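Local coordinates for catalase (PDB 1M7S) that breaks hydrogen peroxide down to water and oxygen with the help of haem, protecting the cell from peroxide damage, at the interface of chains A and B and the interface of chains A and C. Sequence-based numbering; all coordinates share one arbitrary frame. Chains: chain A/B/C, Catalase.

Contact 1: the interface of chains A and B. Residues chain A 375-378; chain B 136, 139, 142, 161.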
ATOM      1  N   ASN A 375     -23.156  10.134  -8.280  1.00 16.11           N
ATOM      2  CA  ASN A 375     -21.849  10.440  -7.642  1.00 17.82           C
ATOM      3  C   ASN A 375     -21.103  11.515  -8.456  1.00 18.26           C
ATOM      4  O   ASN A 375     -19.869  11.643  -8.561  1.00 14.38           O
ATOM      5  CB  ASN A 375     -21.043   9.137  -7.573  1.00 16.48           C
ATOM      6  CG  ASN A 375     -20.830   8.527  -8.939  1.00 16.29           C
ATOM      7  OD1 ASN A 375     -21.411   8.970  -9.958  1.00 16.93           O
ATOM      8  ND2 ASN A 375     -20.034   7.482  -9.080  1.00 14.34           N
ATOM      9  N   TYR A 376     -21.939  12.393  -9.054  1.00 17.42           N
ATOM     10  CA  TYR A 376     -21.454  13.504  -9.873  1.00 16.84           C
ATOM     11  C   TYR A 376     -22.271  14.766  -9.560  1.00 18.53           C
ATOM     12  O   TYR A 376     -23.390  14.707  -8.993  1.00 15.29           O
ATOM     13  CB  TYR A 376     -21.534  13.139 -11.351  1.00 18.27           C
ATOM     14  CG  TYR A 376     -22.912  12.703 -11.824  1.00 18.83           C
ATOM     15  CD1 TYR A 376     -23.862  13.630 -12.235  1.00 19.39           C
ATOM     16  CD2 TYR A 376     -23.235  11.351 -11.836  1.00 19.27           C
ATOM     17  CE1 TYR A 376     -25.117  13.212 -12.673  1.00 18.58           C
ATOM     18  CE2 TYR A 376     -24.488  10.915 -12.252  1.00 18.25           C
ATOM     19  CZ  TYR A 376     -25.420  11.872 -12.662  1.00 20.37           C
ATOM     20  OH  TYR A 376     -26.663  11.433 -13.081  1.00 19.18           O
ATOM     21  N   GLU A 377     -21.685  15.923  -9.863  1.00 17.36           N
ATOM     22  CA  GLU A 377     -22.328  17.236  -9.633  1.00 19.30           C
ATOM     23  C   GLU A 377     -21.833  18.116 -10.785  1.00 18.97           C
ATOM     24  O   GLU A 377     -20.668  18.033 -11.182  1.00 18.45           O
ATOM     25  CB  GLU A 377     -21.910  17.858  -8.312  1.00 19.76           C
ATOM     26  CG  GLU A 377     -22.659  19.049  -7.792  1.00 20.37           C
ATOM     27  CD  GLU A 377     -22.465  20.329  -8.589  1.00 21.86           C
ATOM     28  OE1 GLU A 377     -21.374  20.569  -9.165  1.00 19.80           O
ATOM     29  OE2 GLU A 377     -23.480  21.061  -8.705  1.00 20.87           O
ATOM     30  N   PRO A 378     -22.736  18.850 -11.415  1.00 17.77           N
ATOM     31  CA  PRO A 378     -24.120  18.987 -11.066  1.00 18.54           C
ATOM     32  C   PRO A 378     -25.086  17.885 -11.511  1.00 16.95           C
ATOM     33  O   PRO A 378     -24.791  17.131 -12.413  1.00 15.87           O
ATOM     34  CB  PRO A 378     -24.566  20.327 -11.743  1.00 17.03           C
ATOM     35  CG  PRO A 378     -23.683  20.308 -12.958  1.00 19.30           C
ATOM     36  CD  PRO A 378     -22.359  19.667 -12.588  1.00 19.15           C
TER
ATOM     37  N   LYS B 136     -14.120  19.843 -12.551  1.00 13.23           N
ATOM     38  CA  LYS B 136     -15.229  19.010 -12.951  1.00 12.93           C
ATOM     39  C   LYS B 136     -14.793  17.633 -13.397  1.00 13.36           C
ATOM     40  O   LYS B 136     -15.677  16.789 -13.687  1.00 13.02           O
ATOM     41  CB  LYS B 136     -15.959  19.676 -14.155  1.00 13.56           C
ATOM     42  CG  LYS B 136     -16.602  21.027 -13.794  1.00 12.41           C
ATOM     43  CD  LYS B 136     -17.271  21.047 -12.452  1.00 15.09           C
ATOM     44  CE  LYS B 136     -18.461  20.150 -12.226  1.00 14.78           C
ATOM     45  NZ  LYS B 136     -19.131  20.429 -10.897  1.00 16.64           N
ATOM     46  N   ASP B 139     -16.242  14.590 -11.570  1.00 15.33           N
ATOM     47  CA  ASP B 139     -17.694  14.539 -11.804  1.00 16.05           C
ATOM     48  C   ASP B 139     -17.995  13.969 -13.178  1.00 15.88           C
ATOM     49  O   ASP B 139     -18.808  13.060 -13.365  1.00 16.69           O
ATOM     50  CB  ASP B 139     -18.326  15.943 -11.721  1.00 16.69           C
ATOM     51  CG  ASP B 139     -18.149  16.531 -10.355  1.00 19.30           C
ATOM     52  OD1 ASP B 139     -17.365  17.524 -10.288  1.00 20.55           O
ATOM     53  OD2 ASP B 139     -18.710  16.059  -9.338  1.00 18.93           O
ATOM     54  N   HIS B 142     -17.157  10.253 -13.336  1.00 13.87           N
ATOM     55  CA  HIS B 142     -18.199   9.508 -12.621  1.00 13.64           C
ATOM     56  C   HIS B 142     -19.482   9.376 -13.445  1.00 15.74           C
ATOM     57  O   HIS B 142     -20.062   8.278 -13.468  1.00 15.59           O
ATOM     58  CB  HIS B 142     -18.531  10.123 -11.274  1.00 13.98           C
ATOM     59  CG  HIS B 142     -17.406   9.938 -10.265  1.00 13.71           C
ATOM     60  ND1 HIS B 142     -17.489  10.473  -9.011  1.00 15.40           N
ATOM     61  CD2 HIS B 142     -16.218   9.299 -10.374  1.00 14.06           C
ATOM     62  CE1 HIS B 142     -16.357  10.158  -8.340  1.00 16.15           C
ATOM     63  NE2 HIS B 142     -15.588   9.466  -9.155  1.00 15.97           N
ATOM     64  N   PHE B 161     -25.828  14.879 -16.220  1.00 19.71           N
ATOM     65  CA  PHE B 161     -24.681  15.762 -15.987  1.00 18.54           C
ATOM     66  C   PHE B 161     -24.434  16.753 -17.116  1.00 18.91           C
ATOM     67  O   PHE B 161     -24.345  17.967 -16.889  1.00 21.89           O
ATOM     68  CB  PHE B 161     -23.432  14.859 -15.879  1.00 16.44           C
ATOM     69  CG  PHE B 161     -22.153  15.649 -15.764  1.00 15.14           C
ATOM     70  CD1 PHE B 161     -21.846  16.293 -14.584  1.00 14.06           C
ATOM     71  CD2 PHE B 161     -21.291  15.667 -16.848  1.00 14.24           C
ATOM     72  CE1 PHE B 161     -20.643  17.004 -14.512  1.00 15.87           C
ATOM     73  CE2 PHE B 161     -20.110  16.384 -16.773  1.00 17.15           C
ATOM     74  CZ  PHE B 161     -19.784  17.023 -15.584  1.00 14.09           C
TER
HETATM   75  O   HOH W   1     -17.756  13.650  -8.363  1.00 17.49           O
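B:His142 and A:Asn375 make a fairly straight hydrogen bond where a chain A loop meets a chain B helix. The imidazole donates from ND1 to the main-chain O of A:Asn375, 2.7 Å away and 158° at the hydrogen; the acceptor lies in the ring plane, while the donor is tilted from the carbonyl plane. A water shared by that same carbonyl O and B:Asp139 OD2 ties in the neighbouring turn of helix 137-144. B:Asp139 OD2 also takes a weak, bent hydrogen bond from the backbone N of A:Glu377 at 3.0 Å.

Charge pairing belongs to B:Lys136. Its side chain, bent at chi2 and chi3, brings NZ into a salt bridge with A:Glu377 OE1 at 2.8 Å, and NZ also donates to A:Glu377 O at 2.9 Å from above the carbonyl plane. B:Asp139 OD1 stands 3.5 Å from the same NZ, so the ammonium probably eases the placing of two carboxylates close together.

The amide of A:Asn375 lies aslant beside the CB-CG end of B:His142, its CG 3.6 Å from the histidine CB. CG of B:Phe161 is anti to the backbone N (chi1 175°), which sends the ring toward chain A; CE1 meets CD of A:Pro378, which follows a cis peptide, at 3.7 Å. The backbone O of A:Glu377 lies in plane at the ring edge, 3.5 Å from B:Phe161 CE1. Together these contacts pin loop 375-378 to its neighbour and probably help hold the catalase subunits together.

Contact 2: the interface of chains A and B. Residues chain A 21, 26, 28; chain B 21, 26, 28.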
ATOM      1  N   ALA A  21       1.178 -32.434  13.048  1.00 11.64           N
ATOM      2  CA  ALA A  21       1.040 -33.785  12.499  1.00 10.14           C
ATOM      3  C   ALA A  21       1.683 -34.785  13.462  1.00 10.23           C
ATOM      4  O   ALA A  21       2.783 -35.306  13.298  1.00 11.37           O
ATOM      5  CB  ALA A  21       1.724 -33.853  11.129  1.00 11.87           C
ATOM      6  N   PRO A  26       5.424 -31.646  12.351  1.00 10.28           N
ATOM      7  CA  PRO A  26       5.357 -30.293  11.864  1.00  8.85           C
ATOM      8  C   PRO A  26       3.965 -29.694  11.941  1.00  7.13           C
ATOM      9  O   PRO A  26       2.955 -30.400  11.971  1.00  8.92           O
ATOM     10  CB  PRO A  26       5.779 -30.333  10.374  1.00 10.79           C
ATOM     11  CG  PRO A  26       5.402 -31.782  10.025  1.00 10.16           C
ATOM     12  CD  PRO A  26       5.634 -32.611  11.250  1.00 11.27           C
ATOM     13  N   LEU A  28       0.572 -27.743  10.660  1.00  6.86           N
ATOM     14  CA  LEU A  28      -0.168 -27.827   9.403  1.00  8.73           C
ATOM     15  C   LEU A  28      -0.606 -26.482   8.847  1.00  9.91           C
ATOM     16  O   LEU A  28      -1.048 -25.604   9.577  1.00 10.51           O
ATOM     17  CB  LEU A  28      -1.466 -28.641   9.622  1.00 10.75           C
ATOM     18  CG  LEU A  28      -1.249 -30.034  10.238  1.00 13.64           C
ATOM     19  CD1 LEU A  28      -2.630 -30.677  10.406  1.00 16.57           C
ATOM     20  CD2 LEU A  28      -0.254 -30.787   9.378  1.00 13.63           C
TER
ATOM     21  N   ALA B  21       1.761 -34.505   5.061  1.00 11.21           N
ATOM     22  CA  ALA B  21       2.054 -35.387   6.200  1.00 13.52           C
ATOM     23  C   ALA B  21       1.525 -36.793   5.817  1.00 14.27           C
ATOM     24  O   ALA B  21       0.488 -37.192   6.318  1.00 12.85           O
ATOM     25  CB  ALA B  21       1.340 -34.916   7.453  1.00 13.92           C
ATOM     26  N   PRO B  26      -2.539 -33.924   5.480  1.00 13.20           N
ATOM     27  CA  PRO B  26      -2.579 -32.503   5.219  1.00 13.06           C
ATOM     28  C   PRO B  26      -1.261 -31.899   4.758  1.00 12.05           C
ATOM     29  O   PRO B  26      -0.174 -32.445   4.938  1.00 10.86           O
ATOM     30  CB  PRO B  26      -3.027 -31.827   6.536  1.00 13.76           C
ATOM     31  CG  PRO B  26      -2.710 -32.890   7.565  1.00 14.44           C
ATOM     32  CD  PRO B  26      -2.726 -34.253   6.906  1.00 14.57           C
ATOM     33  N   LEU B  28       1.932 -29.214   4.743  1.00  9.71           N
ATOM     34  CA  LEU B  28       2.718 -28.636   5.814  1.00  9.82           C
ATOM     35  C   LEU B  28       2.954 -27.133   5.665  1.00 11.33           C
ATOM     36  O   LEU B  28       3.298 -26.713   4.573  1.00 12.37           O
ATOM     37  CB  LEU B  28       4.114 -29.269   5.813  1.00 11.36           C
ATOM     38  CG  LEU B  28       4.097 -30.804   6.107  1.00 15.16           C
ATOM     39  CD1 LEU B  28       5.523 -31.236   6.346  1.00 15.57           C
ATOM     40  CD2 LEU B  28       3.206 -31.088   7.296  1.00 14.17           C
TER
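In A:Leu28 and B:Leu28 the CG lies beside the backbone N and anti to the carbonyl carbon (chi1 -54° and -63°), and each side chain thereby presents both its methyls to the proline of the other chain. The two leucines and A:Pro26 with B:Pro26 form an apolar cluster about the two-fold relation between the subunits, in the N-terminal arm of the catalase chain.

On one side CD1 of A:Leu28 comes within 3.6 Å of B:Pro26 CG, with CD2 of the same leucine nearly as near to that ring carbon. The twin contact runs from B:Leu28 to A:Pro26, where CD2 is 3.6 Å from CG and CD1 follows closely. Each pyrrolidine CG is thus straddled by the fork of a leucine, which meets it at a slant. The two methyls lie almost equally near the ring carbon in both copies, as the two-fold relation requires.

Between these pairs the leucines meet each other: CD2 of A:Leu28 is 4.0 Å from CD2 of B:Leu28. Their backbones form an antiparallel beta bridge, so the arms run past each other in opposite directions. Such pairing suits catalase subunits whose N-terminal arms are interwoven in the assembly, and the apolar packing probably helps to fix the register of the two arms. A:Ala21 and B:Ala21, each in the short strand 20-21, extend the cluster, with one methyl CB facing the other at 3.8 Å.

Contact 3: the interface of chains A and C. Residues chain A 362-366; chain C 300-301, 305.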
ATOM      1  N   ASP A 362     -15.132   5.309  -3.344  1.00 11.57           N
ATOM      2  CA  ASP A 362     -14.299   4.114  -3.446  1.00 11.90           C
ATOM      3  C   ASP A 362     -12.990   4.282  -2.653  1.00 10.73           C
ATOM      4  O   ASP A 362     -13.035   4.830  -1.553  1.00 11.08           O
ATOM      5  CB  ASP A 362     -14.050   3.750  -4.903  1.00 12.66           C
ATOM      6  CG  ASP A 362     -15.274   3.482  -5.749  1.00 17.48           C
ATOM      7  OD1 ASP A 362     -16.396   3.602  -5.174  1.00 19.16           O
ATOM      8  OD2 ASP A 362     -15.134   3.215  -6.968  1.00 17.99           O
ATOM      9  N   GLY A 363     -11.882   3.844  -3.210  1.00 11.09           N
ATOM     10  CA  GLY A 363     -10.606   3.898  -2.466  1.00 11.21           C
ATOM     11  C   GLY A 363     -10.508   2.683  -1.532  1.00 12.31           C
ATOM     12  O   GLY A 363     -11.503   2.078  -1.133  1.00 11.96           O
ATOM     13  N   ALA A 364      -9.300   2.320  -1.096  1.00 12.42           N
ATOM     14  CA  ALA A 364      -9.105   1.167  -0.222  1.00 12.21           C
ATOM     15  C   ALA A 364      -9.882   1.282   1.083  1.00 10.84           C
ATOM     16  O   ALA A 364      -9.931   2.316   1.754  1.00 12.70           O
ATOM     17  CB  ALA A 364      -7.596   0.990   0.068  1.00 10.93           C
ATOM     18  N   LEU A 365     -10.540   0.184   1.497  1.00 12.31           N
ATOM     19  CA  LEU A 365     -11.281   0.027   2.726  1.00 12.21           C
ATOM     20  C   LEU A 365     -12.374   1.082   2.900  1.00 13.00           C
ATOM     21  O   LEU A 365     -12.459   1.832   3.865  1.00 13.52           O
ATOM     22  CB  LEU A 365     -10.411  -0.045   4.013  1.00 10.73           C
ATOM     23  CG  LEU A 365      -9.313  -1.118   3.874  1.00 13.86           C
ATOM     24  CD1 LEU A 365      -8.128  -0.847   4.785  1.00 15.90           C
ATOM     25  CD2 LEU A 365      -9.870  -2.522   4.137  1.00 14.90           C
ATOM     26  N   ASN A 366     -13.235   1.106   1.861  1.00 13.04           N
ATOM     27  CA  ASN A 366     -14.356   2.047   1.900  1.00 13.16           C
ATOM     28  C   ASN A 366     -15.458   1.435   2.783  1.00 13.68           C
ATOM     29  O   ASN A 366     -16.005   0.384   2.439  1.00 13.12           O
ATOM     30  CB  ASN A 366     -14.843   2.335   0.487  1.00 13.37           C
ATOM     31  CG  ASN A 366     -15.886   3.465   0.529  1.00 14.16           C
ATOM     32  OD1 ASN A 366     -16.905   3.307   1.205  1.00 14.39           O
ATOM     33  ND2 ASN A 366     -15.668   4.596  -0.136  1.00 11.45           N
TER
ATOM     34  N   PHE C 300     -18.987  -1.262  -5.677  1.00 12.88           N
ATOM     35  CA  PHE C 300     -17.625  -1.243  -5.142  1.00 12.50           C
ATOM     36  C   PHE C 300     -17.615  -1.679  -3.687  1.00 14.45           C
ATOM     37  O   PHE C 300     -16.805  -2.528  -3.318  1.00 13.92           O
ATOM     38  CB  PHE C 300     -16.992   0.175  -5.234  1.00 12.53           C
ATOM     39  CG  PHE C 300     -15.590   0.203  -4.657  1.00 12.34           C
ATOM     40  CD1 PHE C 300     -15.377   0.636  -3.362  1.00 13.07           C
ATOM     41  CD2 PHE C 300     -14.525  -0.201  -5.458  1.00 13.72           C
ATOM     42  CE1 PHE C 300     -14.091   0.654  -2.823  1.00 12.30           C
ATOM     43  CE2 PHE C 300     -13.236  -0.190  -4.917  1.00 13.11           C
ATOM     44  CZ  PHE C 300     -13.033   0.255  -3.634  1.00 11.97           C
ATOM     45  N   GLN C 301     -18.465  -1.052  -2.869  1.00 13.09           N
ATOM     46  CA  GLN C 301     -18.508  -1.342  -1.457  1.00 13.61           C
ATOM     47  C   GLN C 301     -18.875  -2.793  -1.136  1.00 15.75           C
ATOM     48  O   GLN C 301     -18.296  -3.350  -0.199  1.00 12.73           O
ATOM     49  CB  GLN C 301     -19.476  -0.420  -0.718  1.00 14.52           C
ATOM     50  CG  GLN C 301     -18.976   1.028  -0.743  1.00 14.41           C
ATOM     51  CD  GLN C 301     -20.065   1.996  -0.331  1.00 16.33           C
ATOM     52  OE1 GLN C 301     -21.278   1.708  -0.316  1.00 14.40           O
ATOM     53  NE2 GLN C 301     -19.603   3.189   0.070  1.00 16.05           N
ATOM     54  N   GLN C 305     -15.477  -5.273  -2.850  1.00 11.81           N
ATOM     55  CA  GLN C 305     -14.802  -5.530  -1.581  1.00 13.83           C
ATOM     56  C   GLN C 305     -15.155  -6.832  -0.907  1.00 13.29           C
ATOM     57  O   GLN C 305     -14.550  -7.090   0.152  1.00 13.14           O
ATOM     58  CB  GLN C 305     -15.040  -4.340  -0.607  1.00 11.09           C
ATOM     59  CG  GLN C 305     -14.345  -3.073  -1.141  1.00 12.17           C
ATOM     60  CD  GLN C 305     -14.380  -1.926  -0.161  1.00 11.72           C
ATOM     61  OE1 GLN C 305     -13.396  -1.176   0.028  1.00 11.13           O
ATOM     62  NE2 GLN C 305     -15.522  -1.731   0.495  1.00 12.92           N
TER
HETATM   63  O   HOH W   2     -10.889  -2.244   0.030  1.00 18.59           O
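A:Asn366 and C:Phe300, with A:Asp362 beside them, form the core of this subunit contact of a haem catalase. C:Phe300, at the start of helix 300-304, lays one face on A:Asp362. The aspartate CB sits over the ring centre, 3.6 Å from the centroid, and the carboxylate is stacked nearly parallel to the ring. CG of C:Gln305 covers the opposite face toward its rim, while CB of A:Asn366 meets the ring edge in plane, 3.8 Å from CE1. At the rim the backbone O of A:Gly363 comes within 3.4 Å of C:Phe300 CE1.

A:Asn366 uses both its main chain and its side chain. C:Gln305 reads both polar groups of the backbone: OE1 accepts from A:Asn366 N at 2.9 Å, and NE2 donates to A:Asn366 O at 2.9 Å, almost straight at 172°. Both donors lie in the carbonyl planes on lone pairs, so the edge of the glutamine amide docks on the A:Asn366 backbone and its rotation is fixed by two bonds. NE2 has a second acceptor in C:Gln301 O, on its own chain, and a water links OE1 to the N of A:Leu365.

The side chain of A:Asn366 faces another way. With CG anti to the backbone N (chi1 -172°), OD1 accepts a hydrogen bond from C:Gln301 NE2 at 2.9 Å, the donor standing above the carbonyl plane and the two amide planes 49° apart. On its other branch ND2 donates to A:Asp362 O, 3.0 Å away and nearly linear, which ties the loop back on itself and fixes the rotation of this amide.

Contact 1 and contact 2 both join chains A and B, yet their C-alpha centres are about 55 Å apart, whereas contact 3, between chains A and C, lies about 19 Å from contact 1 and about 37 Å from contact 2. The loop residues 362-366 and 375-378 of chain A are close in sequence, so one stretch of chain reaches two different neighbours in contacts 3 and 1; contact 2 uses the N-terminal arm instead. Each centre lies about 28 Å or more from the distal histidine A:His52, so the contacts probably serve assembly more than chemistry in that chain's pocket.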